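PDB 3VDG: probable glucarate dehydratase from Mycobacterium smegmatis str. MC2 155, which probably catalyses the dehydration of glucarate, as a member of the metal-dependent enolase superfamily of lyases. Local coordinates for residues 56-61 / 349-354; 142-147 / 322-327; 126-131 / 298-303. All coordinates share one frame; numbering follows the deposited sequence. Where two conformers were deposited one is given.

Contact 1. Residues 56-61 / 349-354; sequences ALRAVI and GISLAA
The strand at 56-61 and the helix at 349-354 come closest at Val60 and Ile350, whose CA atoms lie 8.2 Å apart. The strand belongs to the three-stranded antiparallel sheet of the N-terminal capping domain and the helix to the enolase-type barrel, so the contact is an interface between the two domains. Segment 56-61 is the middle strand of that sheet, bonded on its two sides to strands 30-41 and 70-75. Residues 349-354 form the first turn and a half of helix 349-360, closed by Ala353 N to Gly349 O at 2.9 Å and Ala354 N to Ile350 O at 3.0 Å.

Two side-chain pairs bridge the domains. In the apolar one, Val60 CG1 stands 3.9 Å from Ile350 CD1, and the two side chains meet at about a right angle. Leu72, Glu74 and Val381 also touch Ile350, burying it between sheet and loop.

In the polar pair, Arg58 does not run straight: its chain bends at chi2 (-72°) and again at chi3 (-78°), which brings the edge of the guanidinium to Ser351 OG. NE makes a salt bridge to OE2 of Glu74, while OE1 of the same carboxylate accepts from Ser351 N, so one acidic group joins the arginine to the start of the helix. Ser351 OG is also bonded to NE2 of His318. The same hydroxyl oxygen accepts from Arg58 NH2 at 2.9 Å, lying almost in the guanidinium plane, with a bent N-H...O angle of 136°.

Contact 2. Residues 142-147 / 322-327; sequences ACLDVQ and GLQRSR
Leu144 of helix 131-151 meets Leu323 at the start of helix 323-336, a helix-to-helix packing between the capping domain and the enolase-type barrel. Within the barrel, helix 323-336 lies in the beta-alpha-beta crossover from strand 312-315 to strand 339-342.

The apolar part rests on the two branches of Leu144. CD1 lies 3.7 Å from Leu323 CB and 3.9 Å from Leu323 CD1, the two side chains crossing at a slant. CD2 lies against the amide end of Gln324, 4.1 Å from NE2. Leu358 of helix 349-360 packs on Leu323 as well.

The polar link between the two helices comes from Glu140, one turn before Leu144, which takes Leu323 N with one carboxylate oxygen and Gln324 NE2 with the other, gripping the N-terminal end of the barrel helix. Gln324 NE2 also bonds Thr100 OG1, and its OE1 reaches Arg327 NH2 of the second subunit, which fixes the amide's rotation.

At the helix start, Gly322 is the N-cap residue; its carbonyl O takes the first helical bond, from Ser326 N (3.1 Å), and, from the opposite face of its plane, Ser326 OG (2.9 Å).

Contact 3. Residues 126-131 / 298-303; sequences ITSASV and FDQLPA
The loop leading into helix 131-151 of the capping domain touches the turn leading into helix 301-307 of the barrel through one pair of side chains, Ser128 and Gln300. Their CA atoms are 8.9 Å apart, and the contact lies near the protein surface. The amide of Gln300 does the reaching: its chain is extended beyond CG, and chi3 near 1° turns OE1 back over CB and leaves NE2 as the leading atom. NE2 donates a weak hydrogen bond to Ser128 OG at 2.9 Å, with an N-H...O angle of 141°. The hydroxyl meets it from a position between the backbone N and the carbonyl carbon of Ser128 (chi1 56°). Ser128 was deposited in two conformers, so the detail at OG is less certain than the approach of the amide. The carbonyl O of Ser128 is also near, 3.3 Å from Gln300 NE2.

The turn follows barrel strand 289-291, in an enolase-type barrel whose strands carry the metal ligands at their C-terminal ends: Asn292, just past that strand, binds the sodium ion together with Asp244 and Glu269. The side chain of Ser128 stays about 13 Å from the sodium ion, but Ile126 of the same loop packs on Asn292 itself and on Val296.

Gln300 has its firmer hold on its own side of the contact, where OE1 accepts from Val296 N. This bond holds OE1 on the Val296 side, consistent with NE2 turned toward Ser128; OE1 itself lies 3.9 Å from Ser128 OG. The turn is closed by Leu301 N bonding to Phe298 O at 3.0 Å.

From the N terminus the chain passes 56-61, 126-131 and 142-147 in the capping domain, then 298-303, 322-327 and 349-354 in the barrel. Contact 3 closes first, when 298-303 returns to 126-131. Contact 2 follows, and its segments alternate with those of contact 3, so their loops cross. Contact 1 closes last, around both. Contacts 1 and 2 abut through Ala354 O and Leu323 CD2, 3.8 Å apart; contacts 2 and 3 touch where Phe298 CZ lies 3.3 Å from Arg325 O. The three contacts together join sheet, helix and loop of the cap to barrel helices 323-336 and 349-360 and the turn before helix 301-307; contacts 2 and 3 also adjoin the second subunit.

Contact 1. Residues 56-61 / 349-354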
ATOM      1  N   ALA A  56     -11.624  22.498 -21.784  1.00 23.86           N
ATOM      2  CA  ALA A  56     -11.141  21.926 -20.536  1.00 23.48           C
ATOM      3  C   ALA A  56      -9.621  22.149 -20.509  1.00 25.51           C
ATOM      4  O   ALA A  56      -8.981  22.115 -21.566  1.00 28.20           O
ATOM      5  CB  ALA A  56     -11.457  20.437 -20.512  1.00 21.40           C
ATOM      6  N   LEU A  57      -9.055  22.367 -19.322  1.00 22.84           N
ATOM      7  CA  LEU A  57      -7.607  22.640 -19.178  1.00 23.03           C
ATOM      8  C   LEU A  57      -6.859  21.474 -18.526  1.00 26.22           C
ATOM      9  O   LEU A  57      -7.368  20.869 -17.589  1.00 22.34           O
ATOM     10  CB  LEU A  57      -7.394  23.865 -18.283  1.00 23.16           C
ATOM     11  CG  LEU A  57      -8.145  25.158 -18.598  1.00 26.50           C
ATOM     12  CD1 LEU A  57      -7.788  26.210 -17.548  1.00 25.91           C
ATOM     13  CD2 LEU A  57      -7.858  25.635 -20.003  1.00 28.43           C
ATOM     14  N   ARG A  58      -5.658  21.161 -19.009  1.00 23.27           N
ATOM     15  CA  ARG A  58      -4.766  20.196 -18.330  1.00 18.71           C
ATOM     16  C   ARG A  58      -3.341  20.730 -18.423  1.00 22.70           C
ATOM     17  O   ARG A  58      -3.065  21.638 -19.228  1.00 22.55           O
ATOM     18  CB  ARG A  58      -4.847  18.805 -18.966  1.00 18.30           C
ATOM     19  CG  ARG A  58      -6.255  18.226 -19.022  1.00 21.15           C
ATOM     20  CD  ARG A  58      -6.760  17.805 -17.653  1.00 22.17           C
ATOM     21  NE  ARG A  58      -6.196  16.515 -17.243  1.00 18.74           N
ATOM     22  CZ  ARG A  58      -6.463  15.939 -16.087  1.00 31.21           C
ATOM     23  NH1 ARG A  58      -7.291  16.537 -15.217  1.00 20.04           N
ATOM     24  NH2 ARG A  58      -5.907  14.771 -15.801  1.00 25.38           N
ATOM     25  N   ALA A  59      -2.458  20.225 -17.567  1.00 20.71           N
ATOM     26  CA  ALA A  59      -1.033  20.560 -17.633  1.00 20.21           C
ATOM     27  C   ALA A  59      -0.285  19.266 -17.918  1.00 28.52           C
ATOM     28  O   ALA A  59      -0.516  18.246 -17.270  1.00 24.27           O
ATOM     29  CB  ALA A  59      -0.551  21.194 -16.330  1.00 18.66           C
ATOM     30  N   VAL A  60       0.562  19.301 -18.930  1.00 20.88           N
ATOM     31  CA  VAL A  60       1.412  18.161 -19.285  1.00 19.29           C
ATOM     32  C   VAL A  60       2.766  18.350 -18.637  1.00 20.27           C
ATOM     33  O   VAL A  60       3.391  19.428 -18.761  1.00 23.55           O
ATOM     34  CB  VAL A  60       1.575  18.063 -20.804  1.00 25.93           C
ATOM     35  CG1 VAL A  60       2.670  17.051 -21.167  1.00 25.11           C
ATOM     36  CG2 VAL A  60       0.234  17.686 -21.446  1.00 17.82           C
ATOM     37  N   ILE A  61       3.213  17.325 -17.913  1.00 17.02           N
ATOM     38  CA  ILE A  61       4.541  17.309 -17.310  1.00 18.91           C
ATOM     39  C   ILE A  61       5.455  16.449 -18.154  1.00 23.99           C
ATOM     40  O   ILE A  61       5.140  15.298 -18.447  1.00 20.51           O
ATOM     41  CB  ILE A  61       4.552  16.758 -15.856  1.00 20.73           C
ATOM     42  CG1 ILE A  61       4.085  17.821 -14.856  1.00 26.64           C
ATOM     43  CG2 ILE A  61       5.967  16.370 -15.429  1.00 24.49           C
ATOM     44  CD1 ILE A  61       2.619  18.150 -14.955  1.00 29.66           C
ATOM     45  N   GLY A 349      -4.549  11.584 -23.020  1.00 22.48           N
ATOM     46  CA  GLY A 349      -3.995  10.229 -23.133  1.00 19.37           C
ATOM     47  C   GLY A 349      -2.926   9.798 -22.128  1.00 20.43           C
ATOM     48  O   GLY A 349      -2.728   8.595 -21.892  1.00 20.71           O
ATOM     49  N   ILE A 350      -2.226  10.762 -21.551  1.00 19.38           N
ATOM     50  CA  ILE A 350      -1.258  10.464 -20.495  1.00 19.51           C
ATOM     51  C   ILE A 350      -2.004   9.961 -19.258  1.00 20.96           C
ATOM     52  O   ILE A 350      -1.693   8.885 -18.708  1.00 17.27           O
ATOM     53  CB  ILE A 350      -0.417  11.712 -20.159  1.00 17.53           C
ATOM     54  CG1 ILE A 350       0.410  12.145 -21.382  1.00 21.22           C
ATOM     55  CG2 ILE A 350       0.456  11.431 -18.932  1.00 16.98           C
ATOM     56  CD1 ILE A 350       1.016  13.539 -21.265  1.00 22.69           C
ATOM     57  N   SER A 351      -3.000  10.732 -18.816  1.00 18.01           N
ATOM     58  CA  SER A 351      -3.866  10.270 -17.726  1.00 19.37           C
ATOM     59  C   SER A 351      -4.497   8.928 -18.069  1.00 20.33           C
ATOM     60  O   SER A 351      -4.605   8.040 -17.217  1.00 18.84           O
ATOM     61  CB  SER A 351      -4.972  11.299 -17.431  1.00 18.07           C
ATOM     62  OG  SER A 351      -4.446  12.421 -16.728  1.00 25.90           O
ATOM     63  N   LEU A 352      -4.948   8.770 -19.311  1.00 20.33           N
ATOM     64  CA  LEU A 352      -5.639   7.523 -19.634  1.00 22.93           C
ATOM     65  C   LEU A 352      -4.661   6.345 -19.481  1.00 20.32           C
ATOM     66  O   LEU A 352      -4.997   5.303 -18.899  1.00 19.48           O
ATOM     67  CB  LEU A 352      -6.227   7.559 -21.052  1.00 15.13           C
ATOM     68  CG  LEU A 352      -6.962   6.276 -21.482  1.00 23.75           C
ATOM     69  CD1 LEU A 352      -8.118   5.942 -20.541  1.00 17.08           C
ATOM     70  CD2 LEU A 352      -7.467   6.414 -22.913  1.00 26.26           C
ATOM     71  N   ALA A 353      -3.444   6.505 -19.991  1.00 16.03           N
ATOM     72  CA  ALA A 353      -2.467   5.414 -19.880  1.00 17.58           C
ATOM     73  C   ALA A 353      -2.211   5.093 -18.406  1.00 19.55           C
ATOM     74  O   ALA A 353      -2.140   3.924 -18.010  1.00 17.61           O
ATOM     75  CB  ALA A 353      -1.161   5.786 -20.578  1.00 18.23           C
ATOM     76  N   ALA A 354      -2.048   6.128 -17.590  1.00 15.54           N
ATOM     77  CA  ALA A 354      -1.750   5.902 -16.182  1.00 18.73           C
ATOM     78  C   ALA A 354      -2.915   5.178 -15.480  1.00 17.48           C
ATOM     79  O   ALA A 354      -2.691   4.270 -14.679  1.00 18.55           O
ATOM     80  CB  ALA A 354      -1.424   7.224 -15.502  1.00 17.37           C
TER

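Contact 2. Residues 142-147 / 322-327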
ATOM      1  N   ALA A 142       5.198  10.511 -13.884  1.00 16.14           N
ATOM      2  CA  ALA A 142       6.344  10.690 -14.772  1.00 20.98           C
ATOM      3  C   ALA A 142       7.577   9.898 -14.293  1.00 17.92           C
ATOM      4  O   ALA A 142       8.351   9.362 -15.112  1.00 17.53           O
ATOM      5  CB  ALA A 142       6.673  12.183 -14.924  1.00 14.21           C
ATOM      6  N   CYS A 143       7.782   9.828 -12.979  1.00 16.72           N
ATOM      7  CA  CYS A 143       8.891   9.023 -12.433  1.00 15.04           C
ATOM      8  C   CYS A 143       8.713   7.545 -12.763  1.00 16.50           C
ATOM      9  O   CYS A 143       9.672   6.868 -13.162  1.00 16.02           O
ATOM     10  CB  CYS A 143       9.022   9.179 -10.907  1.00 14.38           C
ATOM     11  SG  CYS A 143       9.856  10.697 -10.381  1.00 20.25           S
ATOM     12  N   LEU A 144       7.499   7.034 -12.584  1.00 16.51           N
ATOM     13  CA  LEU A 144       7.244   5.621 -12.906  1.00 18.75           C
ATOM     14  C   LEU A 144       7.441   5.367 -14.404  1.00 16.90           C
ATOM     15  O   LEU A 144       7.897   4.294 -14.814  1.00 17.00           O
ATOM     16  CB  LEU A 144       5.826   5.219 -12.492  1.00 16.78           C
ATOM     17  CG  LEU A 144       5.597   5.179 -10.970  1.00 20.34           C
ATOM     18  CD1 LEU A 144       4.140   4.830 -10.666  1.00 23.45           C
ATOM     19  CD2 LEU A 144       6.509   4.165 -10.315  1.00 20.70           C
ATOM     20  N   ASP A 145       7.026   6.330 -15.226  1.00 17.67           N
ATOM     21  CA  ASP A 145       7.226   6.228 -16.672  1.00 15.87           C
ATOM     22  C   ASP A 145       8.743   6.076 -16.956  1.00 18.87           C
ATOM     23  O   ASP A 145       9.151   5.186 -17.697  1.00 20.09           O
ATOM     24  CB  ASP A 145       6.617   7.471 -17.362  1.00 17.25           C
ATOM     25  CG  ASP A 145       6.634   7.407 -18.898  1.00 23.73           C
ATOM     26  OD1 ASP A 145       6.865   6.330 -19.501  1.00 25.42           O
ATOM     27  OD2 ASP A 145       6.393   8.478 -19.515  1.00 21.28           O
ATOM     28  N   VAL A 146       9.577   6.929 -16.359  1.00 16.53           N
ATOM     29  CA  VAL A 146      11.033   6.784 -16.524  1.00 18.11           C
ATOM     30  C   VAL A 146      11.536   5.448 -15.960  1.00 19.45           C
ATOM     31  O   VAL A 146      12.304   4.740 -16.617  1.00 19.87           O
ATOM     32  CB  VAL A 146      11.833   7.959 -15.915  1.00 19.28           C
ATOM     33  CG1 VAL A 146      13.337   7.760 -16.165  1.00 17.53           C
ATOM     34  CG2 VAL A 146      11.387   9.287 -16.548  1.00 19.87           C
ATOM     35  N   GLN A 147      11.073   5.069 -14.773  1.00 16.94           N
ATOM     36  CA  GLN A 147      11.488   3.773 -14.218  1.00 17.33           C
ATOM     37  C   GLN A 147      11.220   2.670 -15.236  1.00 18.98           C
ATOM     38  O   GLN A 147      12.064   1.802 -15.460  1.00 18.33           O
ATOM     39  CB  GLN A 147      10.723   3.460 -12.930  1.00 13.40           C
ATOM     40  CG  GLN A 147      11.128   4.324 -11.743  1.00 13.51           C
ATOM     41  CD  GLN A 147      10.351   3.965 -10.499  1.00 19.48           C
ATOM     42  OE1 GLN A 147       9.932   2.827 -10.346  1.00 17.76           O
ATOM     43  NE2 GLN A 147      10.170   4.923  -9.599  1.00 17.15           N
ATOM     44  N   GLY A 322      -0.865   9.890  -6.973  1.00 17.09           N
ATOM     45  CA  GLY A 322      -0.102   9.091  -7.948  1.00 16.21           C
ATOM     46  C   GLY A 322      -0.441   7.614  -7.873  1.00 18.70           C
ATOM     47  O   GLY A 322      -1.382   7.220  -7.181  1.00 16.22           O
ATOM     48  N   LEU A 323       0.314   6.781  -8.582  1.00 15.33           N
ATOM     49  CA  LEU A 323      -0.123   5.393  -8.757  1.00 16.85           C
ATOM     50  C   LEU A 323       0.159   4.482  -7.565  1.00 19.35           C
ATOM     51  O   LEU A 323      -0.663   3.606  -7.212  1.00 18.78           O
ATOM     52  CB  LEU A 323       0.471   4.806 -10.044  1.00 18.80           C
ATOM     53  CG  LEU A 323       0.234   5.605 -11.345  1.00 20.43           C
ATOM     54  CD1 LEU A 323       0.741   4.832 -12.568  1.00 20.19           C
ATOM     55  CD2 LEU A 323      -1.224   5.986 -11.564  1.00 19.86           C
ATOM     56  N   GLN A 324       1.330   4.631  -6.963  1.00 16.82           N
ATOM     57  CA  GLN A 324       1.624   3.822  -5.777  1.00 19.72           C
ATOM     58  C   GLN A 324       0.683   4.148  -4.615  1.00 20.36           C
ATOM     59  O   GLN A 324       0.214   3.256  -3.910  1.00 19.98           O
ATOM     60  CB  GLN A 324       3.077   4.013  -5.348  1.00 21.43           C
ATOM     61  CG  GLN A 324       4.064   3.609  -6.438  1.00 22.80           C
ATOM     62  CD  GLN A 324       5.451   4.168  -6.151  1.00 29.23           C
ATOM     63  OE1 GLN A 324       6.271   3.477  -5.566  1.00 25.88           O
ATOM     64  NE2 GLN A 324       5.693   5.451  -6.503  1.00 21.28           N
ATOM     65  N   ARG A 325       0.402   5.426  -4.396  1.00 15.94           N
ATOM     66  CA  ARG A 325      -0.575   5.766  -3.356  1.00 17.59           C
ATOM     67  C   ARG A 325      -1.997   5.305  -3.687  1.00 20.70           C
ATOM     68  O   ARG A 325      -2.785   5.024  -2.775  1.00 18.18           O
ATOM     69  CB  ARG A 325      -0.508   7.251  -3.005  1.00 17.38           C
ATOM     70  CG  ARG A 325       0.758   7.533  -2.183  1.00 20.29           C
ATOM     71  CD  ARG A 325       1.077   9.024  -2.129  1.00 30.71           C
ATOM     72  NE  ARG A 325       0.192   9.760  -1.235  1.00 31.94           N
ATOM     73  CZ  ARG A 325       0.364   9.848   0.088  1.00 33.78           C
ATOM     74  NH1 ARG A 325       1.380   9.253   0.676  1.00 28.53           N
ATOM     75  NH2 ARG A 325      -0.487  10.540   0.826  1.00 25.34           N
ATOM     76  N   SER A 326      -2.325   5.202  -4.978  1.00 17.32           N
ATOM     77  CA  SER A 326      -3.622   4.641  -5.365  1.00 21.37           C
ATOM     78  C   SER A 326      -3.657   3.138  -5.067  1.00 20.81           C
ATOM     79  O   SER A 326      -4.681   2.602  -4.679  1.00 19.16           O
ATOM     80  CB  SER A 326      -3.930   4.894  -6.843  1.00 21.71           C
ATOM     81  OG  SER A 326      -4.106   6.289  -7.090  1.00 20.96           O
ATOM     82  N   ARG A 327      -2.533   2.461  -5.267  1.00 18.90           N
ATOM     83  CA  ARG A 327      -2.414   1.061  -4.885  1.00 17.16           C
ATOM     84  C   ARG A 327      -2.582   0.910  -3.360  1.00 21.36           C
ATOM     85  O   ARG A 327      -3.194  -0.031  -2.886  1.00 17.78           O
ATOM     86  CB  ARG A 327      -1.060   0.519  -5.344  1.00 23.16           C
ATOM     87  CG  ARG A 327      -0.818  -0.919  -4.917  1.00 36.18           C
ATOM     88  CD  ARG A 327       0.598  -1.384  -5.266  1.00 38.51           C
ATOM     89  NE  ARG A 327       0.700  -2.843  -5.175  1.00 38.75           N
ATOM     90  CZ  ARG A 327       1.841  -3.517  -5.250  1.00 36.68           C
ATOM     91  NH1 ARG A 327       1.832  -4.850  -5.175  1.00 25.69           N
ATOM     92  NH2 ARG A 327       2.985  -2.848  -5.407  1.00 31.53           N
TER

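Contact 3. Residues 126-131 / 298-303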
ATOM      1  N   ILE A 126     -15.093  19.513  -5.474  1.00 54.79           N
ATOM      2  CA  ILE A 126     -14.365  18.663  -4.529  1.00 58.46           C
ATOM      3  C   ILE A 126     -13.271  19.497  -3.872  1.00 53.70           C
ATOM      4  O   ILE A 126     -12.263  19.815  -4.509  1.00 58.62           O
ATOM      5  CB  ILE A 126     -13.665  17.493  -5.252  1.00 63.01           C
ATOM      6  CG1 ILE A 126     -14.694  16.493  -5.795  1.00 38.92           C
ATOM      7  CG2 ILE A 126     -12.633  16.847  -4.332  1.00 47.42           C
ATOM      8  CD1 ILE A 126     -14.191  15.647  -6.938  1.00 34.20           C
ATOM      9  N   THR A 127     -13.455  19.833  -2.599  1.00 51.61           N
ATOM     10  CA  THR A 127     -12.562  20.788  -1.942  1.00 61.70           C
ATOM     11  C   THR A 127     -11.716  20.242  -0.769  1.00 72.28           C
ATOM     12  O   THR A 127     -11.026  21.006  -0.102  1.00 54.34           O
ATOM     13  CB  THR A 127     -13.322  22.068  -1.493  1.00 88.23           C
ATOM     14  OG1 THR A 127     -14.228  21.759  -0.421  1.00 48.75           O
ATOM     15  CG2 THR A 127     -14.099  22.684  -2.666  1.00 57.05           C
ATOM     16  N   SER A 128     -11.734  18.938  -0.517  1.00 36.94           N
ATOM     17  CA  SER A 128     -10.998  18.425   0.634  0.50 39.88           C
ATOM     18  C   SER A 128      -9.793  17.538   0.291  1.00 37.08           C
ATOM     19  O   SER A 128      -9.253  16.866   1.164  1.00 34.43           O
ATOM     20  CB  SER A 128     -11.946  17.709   1.611  0.50 51.04           C
ATOM     21  OG  SER A 128     -12.674  16.664   0.984  0.50 31.34           O
ATOM     22  N   ALA A 129      -9.355  17.543  -0.970  1.00 38.30           N
ATOM     23  CA  ALA A 129      -8.203  16.698  -1.348  1.00 33.70           C
ATOM     24  C   ALA A 129      -6.874  17.319  -0.912  1.00 32.39           C
ATOM     25  O   ALA A 129      -6.759  18.539  -0.802  1.00 31.47           O
ATOM     26  CB  ALA A 129      -8.200  16.394  -2.843  1.00 28.22           C
ATOM     27  N   SER A 130      -5.885  16.476  -0.640  1.00 27.04           N
ATOM     28  CA  SER A 130      -4.553  16.928  -0.224  1.00 29.42           C
ATOM     29  C   SER A 130      -3.896  17.755  -1.323  1.00 35.54           C
ATOM     30  O   SER A 130      -3.898  17.364  -2.502  1.00 26.26           O
ATOM     31  CB  SER A 130      -3.669  15.720   0.109  1.00 34.02           C
ATOM     32  OG  SER A 130      -2.280  16.019   0.001  1.00 29.48           O
ATOM     33  N   VAL A 131      -3.361  18.916  -0.957  1.00 28.09           N
ATOM     34  CA  VAL A 131      -2.650  19.733  -1.935  1.00 26.76           C
ATOM     35  C   VAL A 131      -1.329  19.070  -2.335  1.00 18.96           C
ATOM     36  O   VAL A 131      -0.965  19.071  -3.509  1.00 24.99           O
ATOM     37  CB  VAL A 131      -2.365  21.154  -1.420  1.00 34.61           C
ATOM     38  CG1 VAL A 131      -1.465  21.892  -2.408  1.00 25.27           C
ATOM     39  CG2 VAL A 131      -3.675  21.912  -1.245  1.00 35.18           C
ATOM     40  N   PHE A 298      -6.389  10.497   2.292  1.00 18.86           N
ATOM     41  CA  PHE A 298      -6.193   9.433   3.276  1.00 17.45           C
ATOM     42  C   PHE A 298      -6.741   9.798   4.658  1.00 24.15           C
ATOM     43  O   PHE A 298      -7.306   8.948   5.339  1.00 20.76           O
ATOM     44  CB  PHE A 298      -4.715   9.003   3.367  1.00 17.94           C
ATOM     45  CG  PHE A 298      -4.235   8.266   2.132  1.00 16.47           C
ATOM     46  CD1 PHE A 298      -4.510   6.912   1.961  1.00 17.80           C
ATOM     47  CD2 PHE A 298      -3.557   8.941   1.133  1.00 15.79           C
ATOM     48  CE1 PHE A 298      -4.100   6.237   0.824  1.00 23.73           C
ATOM     49  CE2 PHE A 298      -3.127   8.269  -0.004  1.00 21.64           C
ATOM     50  CZ  PHE A 298      -3.402   6.919  -0.163  1.00 16.11           C
ATOM     51  N   ASP A 299      -6.581  11.044   5.091  1.00 23.04           N
ATOM     52  CA  ASP A 299      -7.037  11.351   6.462  1.00 31.40           C
ATOM     53  C   ASP A 299      -8.557  11.357   6.655  1.00 31.51           C
ATOM     54  O   ASP A 299      -9.052  11.489   7.775  1.00 28.24           O
ATOM     55  CB  ASP A 299      -6.377  12.612   7.038  1.00 28.94           C
ATOM     56  CG  ASP A 299      -6.722  13.864   6.273  1.00 49.58           C
ATOM     57  OD1 ASP A 299      -5.937  14.831   6.365  1.00 62.04           O
ATOM     58  OD2 ASP A 299      -7.763  13.887   5.585  1.00 44.37           O
ATOM     59  N   GLN A 300      -9.301  11.184   5.573  1.00 23.48           N
ATOM     60  CA  GLN A 300     -10.755  11.051   5.680  1.00 24.75           C
ATOM     61  C   GLN A 300     -11.201   9.608   5.824  1.00 25.20           C
ATOM     62  O   GLN A 300     -12.341   9.330   6.195  1.00 24.48           O
ATOM     63  CB  GLN A 300     -11.442  11.691   4.468  1.00 22.31           C
ATOM     64  CG  GLN A 300     -11.299  13.208   4.462  1.00 25.71           C
ATOM     65  CD  GLN A 300     -11.477  13.788   3.074  1.00 32.81           C
ATOM     66  OE1 GLN A 300     -11.734  13.064   2.114  1.00 29.86           O
ATOM     67  NE2 GLN A 300     -11.312  15.089   2.957  1.00 40.80           N
ATOM     68  N   LEU A 301     -10.314   8.667   5.537  1.00 22.30           N
ATOM     69  CA  LEU A 301     -10.724   7.251   5.580  1.00 23.95           C
ATOM     70  C   LEU A 301     -11.191   6.767   6.973  1.00 24.17           C
ATOM     71  O   LEU A 301     -12.197   6.071   7.087  1.00 25.98           O
ATOM     72  CB  LEU A 301      -9.600   6.343   5.045  1.00 19.88           C
ATOM     73  CG  LEU A 301      -9.527   6.344   3.511  1.00 21.44           C
ATOM     74  CD1 LEU A 301      -8.172   5.800   3.044  1.00 17.54           C
ATOM     75  CD2 LEU A 301     -10.673   5.533   2.914  1.00 23.49           C
ATOM     76  N   PRO A 302     -10.450   7.115   8.034  1.00 24.67           N
ATOM     77  CA  PRO A 302     -10.870   6.569   9.333  1.00 27.15           C
ATOM     78  C   PRO A 302     -12.298   6.985   9.732  1.00 27.47           C
ATOM     79  O   PRO A 302     -13.055   6.158  10.243  1.00 24.03           O
ATOM     80  CB  PRO A 302      -9.838   7.138  10.306  1.00 27.72           C
ATOM     81  CG  PRO A 302      -8.627   7.412   9.466  1.00 27.64           C
ATOM     82  CD  PRO A 302      -9.136   7.785   8.098  1.00 25.43           C
ATOM     83  N   ALA A 303     -12.664   8.241   9.508  1.00 23.74           N
ATOM     84  CA  ALA A 303     -14.035   8.681   9.836  1.00 28.84           C
ATOM     85  C   ALA A 303     -15.061   7.984   8.944  1.00 31.52           C
ATOM     86  O   ALA A 303     -16.109   7.540   9.423  1.00 23.55           O
ATOM     87  CB  ALA A 303     -14.165  10.192   9.738  1.00 30.52           C
TER